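Local coordinates for protein Pre-mRNA-processing-splicing factor 8 (Cryptococcus neoformans var. grubii serotype A, PDB 6MX6) that is an intein of the Hint family that probably excises itself from the host spliceosomal protein and joins the flanking exteins, at residues 46-54 against 62-70; 31-42 against 157-166. All blocks are in the same frame, centred on the assembly; numbering follows the deposited sequence.

Contact 1: 46-54 against 62-70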
loop_
_atom_site.group_PDB
_atom_site.type_symbol
_atom_site.label_atom_id
_atom_site.label_comp_id
_atom_site.label_asym_id
_atom_site.label_seq_id
_atom_site.Cartn_x
_atom_site.Cartn_y
_atom_site.Cartn_z
ATOM N N ARG A 46 -12.357 8.721 -6.396
ATOM C CA ARG A 46 -11.504 8.559 -7.568
ATOM C C ARG A 46 -10.940 9.904 -7.990
ATOM O O ARG A 46 -11.542 10.953 -7.754
ATOM C CB ARG A 46 -12.246 7.954 -8.765
ATOM C CG ARG A 46 -12.982 6.666 -8.484
ATOM C CD ARG A 46 -13.089 5.812 -9.737
ATOM N NE ARG A 46 -14.134 4.794 -9.641
ATOM C CZ ARG A 46 -14.124 3.773 -8.788
ATOM N NH1 ARG A 46 -13.116 3.609 -7.940
ATOM N NH2 ARG A 46 -15.130 2.909 -8.784
ATOM N N GLY A 47 -9.783 9.859 -8.636
ATOM C CA GLY A 47 -9.245 11.085 -9.190
ATOM C C GLY A 47 -8.155 10.763 -10.184
ATOM O O GLY A 47 -7.995 9.617 -10.595
ATOM N N GLU A 48 -7.412 11.803 -10.566
ATOM C CA GLU A 48 -6.349 11.671 -11.553
ATOM C C GLU A 48 -5.240 12.652 -11.215
ATOM O O GLU A 48 -5.499 13.854 -11.109
ATOM C CB GLU A 48 -6.875 11.938 -12.966
ATOM C CG GLU A 48 -5.801 11.857 -14.027
ATOM C CD GLU A 48 -6.361 11.712 -15.429
ATOM O OE1 GLU A 48 -7.601 11.665 -15.583
ATOM O OE2 GLU A 48 -5.553 11.641 -16.380
ATOM N N GLU A 49 -4.014 12.155 -11.061
ATOM C CA GLU A 49 -2.916 13.062 -10.741
ATOM C C GLU A 49 -1.594 12.342 -10.950
ATOM O O GLU A 49 -1.554 11.133 -11.184
ATOM C CB GLU A 49 -3.011 13.594 -9.306
ATOM C CG GLU A 49 -2.844 12.541 -8.234
ATOM C CD GLU A 49 -3.302 13.032 -6.873
ATOM O OE1 GLU A 49 -2.469 13.082 -5.937
ATOM O OE2 GLU A 49 -4.495 13.379 -6.746
ATOM N N ARG A 50 -0.509 13.110 -10.874
ATOM C CA ARG A 50 0.820 12.512 -10.922
ATOM C C ARG A 50 1.072 11.728 -9.644
ATOM O O ARG A 50 1.075 12.297 -8.551
ATOM C CB ARG A 50 1.882 13.595 -11.111
ATOM C CG ARG A 50 1.835 14.200 -12.497
ATOM C CD ARG A 50 2.673 15.456 -12.581
ATOM N NE ARG A 50 4.101 15.140 -12.619
ATOM C CZ ARG A 50 5.059 16.043 -12.805
ATOM N NH1 ARG A 50 4.747 17.316 -12.988
ATOM N NH2 ARG A 50 6.329 15.663 -12.829
ATOM N N LEU A 51 1.304 10.426 -9.781
ATOM C CA LEU A 51 1.470 9.542 -8.639
ATOM C C LEU A 51 2.951 9.294 -8.370
ATOM O O LEU A 51 3.825 9.645 -9.163
ATOM C CB LEU A 51 0.744 8.217 -8.887
ATOM C CG LEU A 51 -0.738 8.365 -9.243
ATOM C CD1 LEU A 51 -1.367 6.989 -9.505
ATOM C CD2 LEU A 51 -1.450 9.074 -8.109
ATOM N N TYR A 52 3.223 8.663 -7.236
ATOM C CA TYR A 52 4.565 8.224 -6.892
ATOM C C TYR A 52 4.680 6.738 -7.177
ATOM O O TYR A 52 3.790 5.968 -6.808
ATOM C CB TYR A 52 4.872 8.488 -5.421
ATOM C CG TYR A 52 5.224 9.926 -5.191
ATOM C CD1 TYR A 52 4.233 10.881 -5.011
ATOM C CD2 TYR A 52 6.538 10.334 -5.203
ATOM C CE1 TYR A 52 4.559 12.213 -4.822
ATOM C CE2 TYR A 52 6.878 11.656 -5.015
ATOM C CZ TYR A 52 5.888 12.589 -4.822
ATOM O OH TYR A 52 6.248 13.898 -4.639
ATOM N N ARG A 53 5.777 6.350 -7.828
ATOM C CA ARG A 53 6.092 4.951 -8.095
ATOM C C ARG A 53 7.153 4.491 -7.103
ATOM O O ARG A 53 8.234 5.092 -7.018
ATOM C CB ARG A 53 6.584 4.768 -9.533
ATOM C CG ARG A 53 6.978 3.319 -9.866
ATOM C CD ARG A 53 7.356 3.144 -11.328
ATOM N NE ARG A 53 6.229 3.506 -12.179
ATOM C CZ ARG A 53 5.280 2.659 -12.562
ATOM N NH1 ARG A 53 5.344 1.378 -12.209
ATOM N NH2 ARG A 53 4.269 3.091 -13.314
ATOM N N ILE A 54 6.845 3.430 -6.363
ATOM C CA ILE A 54 7.753 2.815 -5.404
ATOM C C ILE A 54 8.203 1.485 -5.982
ATOM O O ILE A 54 7.370 0.618 -6.293
ATOM C CB ILE A 54 7.085 2.619 -4.034
ATOM C CG1 ILE A 54 6.602 3.963 -3.501
ATOM C CG2 ILE A 54 8.072 1.970 -3.054
ATOM C CD1 ILE A 54 5.653 3.857 -2.311
ATOM N N ASP A 62 5.684 -2.972 -8.748
ATOM C CA ASP A 62 5.776 -1.621 -8.202
ATOM C C ASP A 62 4.466 -1.233 -7.522
ATOM O O ASP A 62 3.380 -1.606 -7.967
ATOM C CB ASP A 62 6.054 -0.590 -9.300
ATOM C CG ASP A 62 7.338 -0.849 -10.068
ATOM O OD1 ASP A 62 8.159 -1.693 -9.641
ATOM O OD2 ASP A 62 7.520 -0.185 -11.115
ATOM N N LEU A 63 4.572 -0.440 -6.460
ATOM C CA LEU A 63 3.400 0.161 -5.824
ATOM C C LEU A 63 3.288 1.604 -6.294
ATOM O O LEU A 63 4.234 2.376 -6.137
ATOM C CB LEU A 63 3.514 0.105 -4.300
ATOM C CG LEU A 63 2.354 0.728 -3.525
ATOM C CD1 LEU A 63 1.060 -0.058 -3.806
ATOM C CD2 LEU A 63 2.670 0.773 -2.038
ATOM N N VAL A 64 2.145 1.983 -6.865
ATOM C CA VAL A 64 1.991 3.332 -7.413
ATOM C C VAL A 64 0.820 3.994 -6.701
ATOM O O VAL A 64 -0.288 3.449 -6.697
ATOM C CB VAL A 64 1.781 3.320 -8.936
ATOM C CG1 VAL A 64 1.720 4.734 -9.465
ATOM C CG2 VAL A 64 2.907 2.546 -9.635
ATOM N N CYS A 65 1.060 5.155 -6.092
ATOM C CA CYS A 65 0.061 5.706 -5.182
ATOM C C CYS A 65 0.194 7.219 -5.032
ATOM O O CYS A 65 1.181 7.827 -5.439
ATOM C CB CYS A 65 0.149 5.005 -3.833
ATOM S SG CYS A 65 1.734 5.261 -3.018
ATOM N N THR A 66 -0.822 7.831 -4.427
ATOM C CA THR A 66 -0.836 9.283 -4.308
ATOM C C THR A 66 0.149 9.770 -3.252
ATOM O O THR A 66 0.596 9.021 -2.376
ATOM C CB THR A 66 -2.229 9.806 -3.934
ATOM O OG1 THR A 66 -2.660 9.152 -2.736
ATOM C CG2 THR A 66 -3.211 9.560 -5.052
ATOM N N HIS A 67 0.443 11.073 -3.318
ATOM C CA HIS A 67 1.397 11.674 -2.392
ATOM C C HIS A 67 0.920 11.596 -0.946
ATOM O O HIS A 67 1.742 11.561 -0.028
ATOM C CB HIS A 67 1.657 13.133 -2.778
ATOM C CG HIS A 67 0.461 14.020 -2.614
ATOM N ND1 HIS A 67 0.301 14.857 -1.530
ATOM C CD2 HIS A 67 -0.637 14.192 -3.388
ATOM C CE1 HIS A 67 -0.842 15.509 -1.645
ATOM N NE2 HIS A 67 -1.431 15.124 -2.764
ATOM N N ASN A 68 -0.389 11.572 -0.712
ATOM C CA ASN A 68 -0.887 11.508 0.657
ATOM C C ASN A 68 -1.209 10.089 1.098
ATOM O O ASN A 68 -1.699 9.893 2.217
ATOM C CB ASN A 68 -2.129 12.400 0.830
ATOM C CG ASN A 68 -3.239 12.052 -0.130
ATOM O OD1 ASN A 68 -2.997 11.567 -1.230
ATOM N ND2 ASN A 68 -4.476 12.312 0.278
ATOM N N HIS A 69 -0.945 9.099 0.253
ATOM C CA HIS A 69 -1.185 7.721 0.641
ATOM C C HIS A 69 -0.293 7.339 1.816
ATOM O O HIS A 69 0.850 7.785 1.920
ATOM C CB HIS A 69 -0.933 6.800 -0.540
ATOM C CG HIS A 69 -1.266 5.374 -0.265
ATOM N ND1 HIS A 69 -2.560 4.927 -0.130
ATOM C CD2 HIS A 69 -0.470 4.295 -0.078
ATOM C CE1 HIS A 69 -2.549 3.631 0.121
ATOM N NE2 HIS A 69 -1.293 3.223 0.150
ATOM N N ILE A 70 -0.830 6.532 2.723
ATOM C CA ILE A 70 -0.112 6.130 3.928
ATOM C C ILE A 70 0.528 4.774 3.673
ATOM O O ILE A 70 -0.159 3.820 3.306
ATOM C CB ILE A 70 -1.050 6.066 5.143
ATOM C CG1 ILE A 70 -1.653 7.443 5.426
ATOM C CG2 ILE A 70 -0.304 5.532 6.356
ATOM C CD1 ILE A 70 -2.816 7.399 6.395
HETATM O O HOH W 1 -0.135 12.184 -5.973
HETATM O O HOH W 2 -4.243 13.104 -3.430
#
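Tyr52 and Ile54 are hydrogen-bonded to Cys65 and Leu63 across the antiparallel hairpin of strands 52-56 and 63-65, part of the Hint fold of the intein. Tyr52 N reaches Cys65 O at 2.8 Å and Ile54 N reaches Leu63 O at 2.8 Å, each with a return bond from the partner's N. Between these pairs Arg53 and Val64 form the non-hydrogen-bonded pair, and Val64 CA directs a CA-H...O contact at Tyr52 O.

Apolar contacts lie on both sides of the hairpin. Ile54 CD1 touches both Leu63 CD2 and Cys65 SG, which lie to one side of it, on the face that also carries Tyr52. Leu51 reaches across to two residues: its CB packs on Val64 CG1, while CD2 meets Thr66 CG2 at 3.6 Å.

The chain then turns through Thr66-His69, a type I turn with the Thr-x-x-His pattern of Hint block B. Thr66 OG1 donates to Asn68 OD1 (2.9 Å), and both Thr66 OG1 and His69 ND1 hydrogen-bond to Cys5 N, consistent with the role of this motif at the N-terminal splice junction. His67 presents its CD2 edge to Glu49 OE1 at 3.3 Å, ring and carboxylate only 22° apart, while its ND1 bonds Asp104. A water accepts from His67 N and donates to Arg50 O.

The charged end belongs to Arg53, whose NH2 pairs with Glu148. Its chain bends at chi3 (-60°), bringing the guanidinium over Val64 CG2, and NH1 donates in plane to the anti lone pair of Asp62 OD2 at 2.9 Å, an oxygen shared with Lys55 NZ.

Contact 2: 31-42 against 157-166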
loop_
_atom_site.group_PDB
_atom_site.type_symbol
_atom_site.label_atom_id
_atom_site.label_comp_id
_atom_site.label_asym_id
_atom_site.label_seq_id
_atom_site.Cartn_x
_atom_site.Cartn_y
_atom_site.Cartn_z
ATOM N N LEU A 31 -12.710 -7.118 1.863
ATOM C CA LEU A 31 -11.310 -7.318 1.513
ATOM C C LEU A 31 -10.620 -8.164 2.573
ATOM O O LEU A 31 -11.127 -8.362 3.680
ATOM C CB LEU A 31 -10.584 -5.976 1.389
ATOM C CG LEU A 31 -11.182 -4.993 0.393
ATOM C CD1 LEU A 31 -10.375 -3.709 0.438
ATOM C CD2 LEU A 31 -11.177 -5.600 -0.996
ATOM N N LEU A 32 -9.422 -8.624 2.240
ATOM C CA LEU A 32 -8.670 -9.500 3.125
ATOM C C LEU A 32 -7.696 -8.681 3.968
ATOM O O LEU A 32 -6.878 -7.925 3.428
ATOM C CB LEU A 32 -7.939 -10.556 2.304
ATOM C CG LEU A 32 -7.234 -11.645 3.106
ATOM C CD1 LEU A 32 -8.173 -12.216 4.156
ATOM C CD2 LEU A 32 -6.748 -12.717 2.155
ATOM N N GLY A 33 -7.784 -8.837 5.292
ATOM C CA GLY A 33 -6.855 -8.223 6.215
ATOM C C GLY A 33 -5.593 -9.042 6.386
ATOM O O GLY A 33 -5.507 -10.215 6.004
ATOM N N PRO A 34 -4.577 -8.416 6.984
ATOM C CA PRO A 34 -3.282 -9.104 7.132
ATOM C C PRO A 34 -3.326 -10.297 8.071
ATOM O O PRO A 34 -2.528 -11.228 7.901
ATOM C CB PRO A 34 -2.360 -7.998 7.662
ATOM C CG PRO A 34 -3.284 -7.013 8.308
ATOM C CD PRO A 34 -4.539 -7.036 7.490
ATOM N N ASP A 35 -4.226 -10.299 9.058
ATOM C CA ASP A 35 -4.406 -11.435 9.957
ATOM C C ASP A 35 -5.317 -12.514 9.385
ATOM O O ASP A 35 -5.523 -13.539 10.044
ATOM C CB ASP A 35 -4.969 -10.954 11.299
ATOM C CG ASP A 35 -6.266 -10.173 11.145
ATOM O OD1 ASP A 35 -6.782 -10.066 10.010
ATOM O OD2 ASP A 35 -6.781 -9.670 12.166
ATOM N N GLY A 36 -5.882 -12.309 8.197
ATOM C CA GLY A 36 -6.767 -13.273 7.579
ATOM C C GLY A 36 -8.251 -12.980 7.717
ATOM O O GLY A 36 -9.056 -13.648 7.058
ATOM N N THR A 37 -8.640 -12.005 8.537
ATOM C CA THR A 37 -10.051 -11.702 8.724
ATOM C C THR A 37 -10.524 -10.654 7.715
ATOM O O THR A 37 -9.750 -10.110 6.923
ATOM C CB THR A 37 -10.316 -11.232 10.154
ATOM O OG1 THR A 37 -9.558 -10.045 10.425
ATOM C CG2 THR A 37 -9.930 -12.317 11.147
ATOM N N SER A 38 -11.818 -10.359 7.755
ATOM C CA SER A 38 -12.450 -9.480 6.787
ATOM C C SER A 38 -12.178 -8.011 7.091
ATOM O O SER A 38 -11.874 -7.617 8.220
ATOM C CB SER A 38 -13.958 -9.717 6.752
ATOM O OG SER A 38 -14.276 -10.742 5.836
ATOM N N ARG A 39 -12.297 -7.196 6.045
ATOM C CA ARG A 39 -12.228 -5.746 6.135
ATOM C C ARG A 39 -13.316 -5.184 5.237
ATOM O O ARG A 39 -13.504 -5.661 4.120
ATOM C CB ARG A 39 -10.859 -5.203 5.688
ATOM C CG ARG A 39 -9.682 -5.657 6.520
ATOM C CD ARG A 39 -9.652 -4.961 7.867
ATOM N NE ARG A 39 -8.411 -5.242 8.579
ATOM C CZ ARG A 39 -8.124 -6.404 9.155
ATOM N NH1 ARG A 39 -8.995 -7.404 9.106
ATOM N NH2 ARG A 39 -6.963 -6.568 9.775
ATOM N N THR A 40 -14.047 -4.194 5.723
ATOM C CA THR A 40 -15.100 -3.573 4.933
ATOM C C THR A 40 -14.574 -2.275 4.333
ATOM O O THR A 40 -13.966 -1.464 5.038
ATOM C CB THR A 40 -16.345 -3.301 5.782
ATOM O OG1 THR A 40 -16.895 -4.545 6.225
ATOM C CG2 THR A 40 -17.391 -2.573 4.959
ATOM N N ALA A 41 -14.796 -2.095 3.038
ATOM C CA ALA A 41 -14.406 -0.881 2.336
ATOM C C ALA A 41 -15.590 0.070 2.234
ATOM O O ALA A 41 -16.739 -0.349 2.067
ATOM C CB ALA A 41 -13.878 -1.207 0.936
ATOM N N SER A 42 -15.300 1.366 2.333
ATOM C CA SER A 42 -16.331 2.381 2.172
ATOM C C SER A 42 -15.704 3.653 1.621
ATOM O O SER A 42 -14.482 3.769 1.505
ATOM C CB SER A 42 -17.058 2.667 3.493
ATOM O OG SER A 42 -16.164 3.090 4.504
ATOM N N PHE A 157 -10.343 4.394 -0.923
ATOM C CA PHE A 157 -11.455 4.063 -0.043
ATOM C C PHE A 157 -10.897 3.950 1.366
ATOM O O PHE A 157 -9.682 3.908 1.571
ATOM C CB PHE A 157 -12.180 2.775 -0.466
ATOM C CG PHE A 157 -11.261 1.624 -0.795
ATOM C CD1 PHE A 157 -10.532 0.991 0.197
ATOM C CD2 PHE A 157 -11.151 1.160 -2.097
ATOM C CE1 PHE A 157 -9.698 -0.077 -0.105
ATOM C CE2 PHE A 157 -10.311 0.098 -2.409
ATOM C CZ PHE A 157 -9.587 -0.519 -1.409
ATOM N N VAL A 158 -11.791 3.921 2.336
ATOM C CA VAL A 158 -11.396 3.644 3.708
ATOM C C VAL A 158 -11.730 2.194 4.001
ATOM O O VAL A 158 -12.605 1.584 3.374
ATOM C CB VAL A 158 -12.060 4.584 4.737
ATOM C CG1 VAL A 158 -11.318 5.913 4.797
ATOM C CG2 VAL A 158 -13.507 4.792 4.406
ATOM N N VAL A 159 -11.001 1.636 4.953
ATOM C CA VAL A 159 -11.165 0.262 5.390
ATOM C C VAL A 159 -11.306 0.289 6.905
ATOM O O VAL A 159 -10.622 1.061 7.580
ATOM C CB VAL A 159 -9.963 -0.602 4.939
ATOM C CG1 VAL A 159 -9.790 -1.816 5.821
ATOM C CG2 VAL A 159 -10.122 -1.012 3.485
ATOM N N ASP A 160 -12.207 -0.534 7.435
ATOM C CA ASP A 160 -12.479 -0.547 8.867
ATOM C C ASP A 160 -11.368 -1.295 9.605
ATOM O O ASP A 160 -10.331 -1.645 9.033
ATOM C CB ASP A 160 -13.855 -1.155 9.139
ATOM C CG ASP A 160 -13.913 -2.644 8.832
ATOM O OD1 ASP A 160 -13.217 -3.100 7.898
ATOM O OD2 ASP A 160 -14.668 -3.361 9.523
ATOM N N LYS A 161 -11.585 -1.537 10.898
ATOM C CA LYS A 161 -10.670 -2.288 11.774
ATOM C C LYS A 161 -9.326 -1.561 11.777
ATOM O O LYS A 161 -9.306 -0.338 11.989
ATOM C CB LYS A 161 -10.629 -3.752 11.347
ATOM C CG LYS A 161 -11.946 -4.501 11.531
ATOM C CD LYS A 161 -11.790 -5.981 11.206
ATOM C CE LYS A 161 -13.074 -6.752 11.476
ATOM N NZ LYS A 161 -12.974 -8.169 11.029
ATOM N N ASP A 162 -8.201 -2.248 11.557
ATOM C CA ASP A 162 -6.879 -1.631 11.634
ATOM C C ASP A 162 -6.516 -0.816 10.396
ATOM O O ASP A 162 -5.401 -0.285 10.339
ATOM C CB ASP A 162 -5.807 -2.700 11.864
ATOM C CG ASP A 162 -5.800 -3.772 10.786
ATOM O OD1 ASP A 162 -6.622 -3.699 9.847
ATOM O OD2 ASP A 162 -4.974 -4.705 10.882
ATOM N N SER A 163 -7.419 -0.723 9.417
ATOM C CA SER A 163 -7.227 0.013 8.169
ATOM C C SER A 163 -6.198 -0.640 7.248
ATOM O O SER A 163 -5.674 0.016 6.343
ATOM C CB SER A 163 -6.844 1.477 8.429
ATOM O OG SER A 163 -7.900 2.187 9.058
ATOM N N LEU A 164 -5.910 -1.924 7.442
ATOM C CA LEU A 164 -4.943 -2.654 6.635
ATOM C C LEU A 164 -5.644 -3.696 5.767
ATOM O O LEU A 164 -6.630 -4.310 6.184
ATOM C CB LEU A 164 -3.902 -3.332 7.524
ATOM C CG LEU A 164 -3.182 -2.433 8.525
ATOM C CD1 LEU A 164 -2.147 -3.231 9.288
ATOM C CD2 LEU A 164 -2.538 -1.249 7.814
ATOM N N TYR A 165 -5.125 -3.891 4.559
ATOM C CA TYR A 165 -5.661 -4.868 3.621
ATOM C C TYR A 165 -4.507 -5.349 2.753
ATOM O O TYR A 165 -3.385 -4.847 2.852
ATOM C CB TYR A 165 -6.802 -4.284 2.776
ATOM C CG TYR A 165 -6.396 -3.066 1.968
ATOM C CD1 TYR A 165 -6.218 -1.831 2.577
ATOM C CD2 TYR A 165 -6.190 -3.158 0.597
ATOM C CE1 TYR A 165 -5.835 -0.727 1.845
ATOM C CE2 TYR A 165 -5.817 -2.057 -0.142
ATOM C CZ TYR A 165 -5.636 -0.849 0.483
ATOM O OH TYR A 165 -5.257 0.251 -0.254
ATOM N N LEU A 166 -4.779 -6.333 1.902
ATOM C CA LEU A 166 -3.716 -7.037 1.197
ATOM C C LEU A 166 -3.768 -6.797 -0.303
ATOM O O LEU A 166 -4.834 -6.902 -0.924
ATOM C CB LEU A 166 -3.788 -8.538 1.474
ATOM C CG LEU A 166 -3.430 -8.956 2.900
ATOM C CD1 LEU A 166 -3.353 -10.475 2.988
ATOM C CD2 LEU A 166 -2.135 -8.305 3.374
#
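Two distant parts of the Hint β-fold meet here: the hairpin 31-42, closed by the type I turn Gly33-Gly36, lies against the end of strand 152-159, the type II' turn Asp160-Ser163 and strand 164-166. Ser42 and Val158 form a hydrogen-bonded antiparallel pair, with Ser42 N to Val158 O at 2.9 Å and a return bond from Val158 N. Ala41 and Val159 follow as the non-hydrogen-bonded pair. One step further the ladder changes: Asp160 N still donates to Thr40 O, but Thr40 N is taken by the side-chain oxygen Asp160 OD1 at 2.6 Å, from above the carboxylate plane, with Asp160 CG held between its own N and carbonyl carbon (chi1 69°).

Arg39 carries the polar contact. A bend at chi2 (-74°) turns its guanidinium toward the Asp160-Ser163 turn, where Gly33 CA covers one face and Lys161 CB the other. Its NE donates to Asp162 OD1 at 2.7 Å in a salt bridge, NH2 adds weaker bonds to both carboxylate oxygens, and NH1 bonds Thr37 OG1 and Ser38 O in plane. Asp35 extends the network through its own salt bridge to NH2. Asp162 OD1 also accepts from Leu164 N on the opposite face, closing an Asx turn. Lys161 NZ donates to Ser38 O at 3.1 Å, from the opposite side of the carbonyl plane to Arg39 NH1.

On the face that carries Ala41 and Val159, Leu31 CD1 packs on Phe157 CE1 at 3.7 Å and Ala41 CB lies over that ring; Pro34 CD touches Leu164 CB. Val159 O accepts from Asn175 ND2, and Asn175, following His174, is consistent with the His-Asn pair that ends inteins. Strands from the N- and C-terminal parts thus pair in one antiparallel sheet, as in the Hint fold.

In the fold
Both contacts use strand 38-49, yet their centres are 19 Å apart on opposite sides of the chain's centre, and contact 1 is nested within the long loop that contact 2 closes. Contact 1 is local, a hairpin of the six-stranded sheet; contact 2 joins segments over a hundred residues apart. Each is partly buried, but contact 1 has no exposed residue among those that touch, whereas contact 2 combines buried apolar residues with exposed Thr37 and Lys161. In contact 1 the charged pair lies on partly exposed residues where Ile54 pairs with Leu63; in contact 2 a buried arginine ties two turns together. Segment 62-70 reaches Cys5 and 157-166 reaches Asn175, the probable ends of the intein.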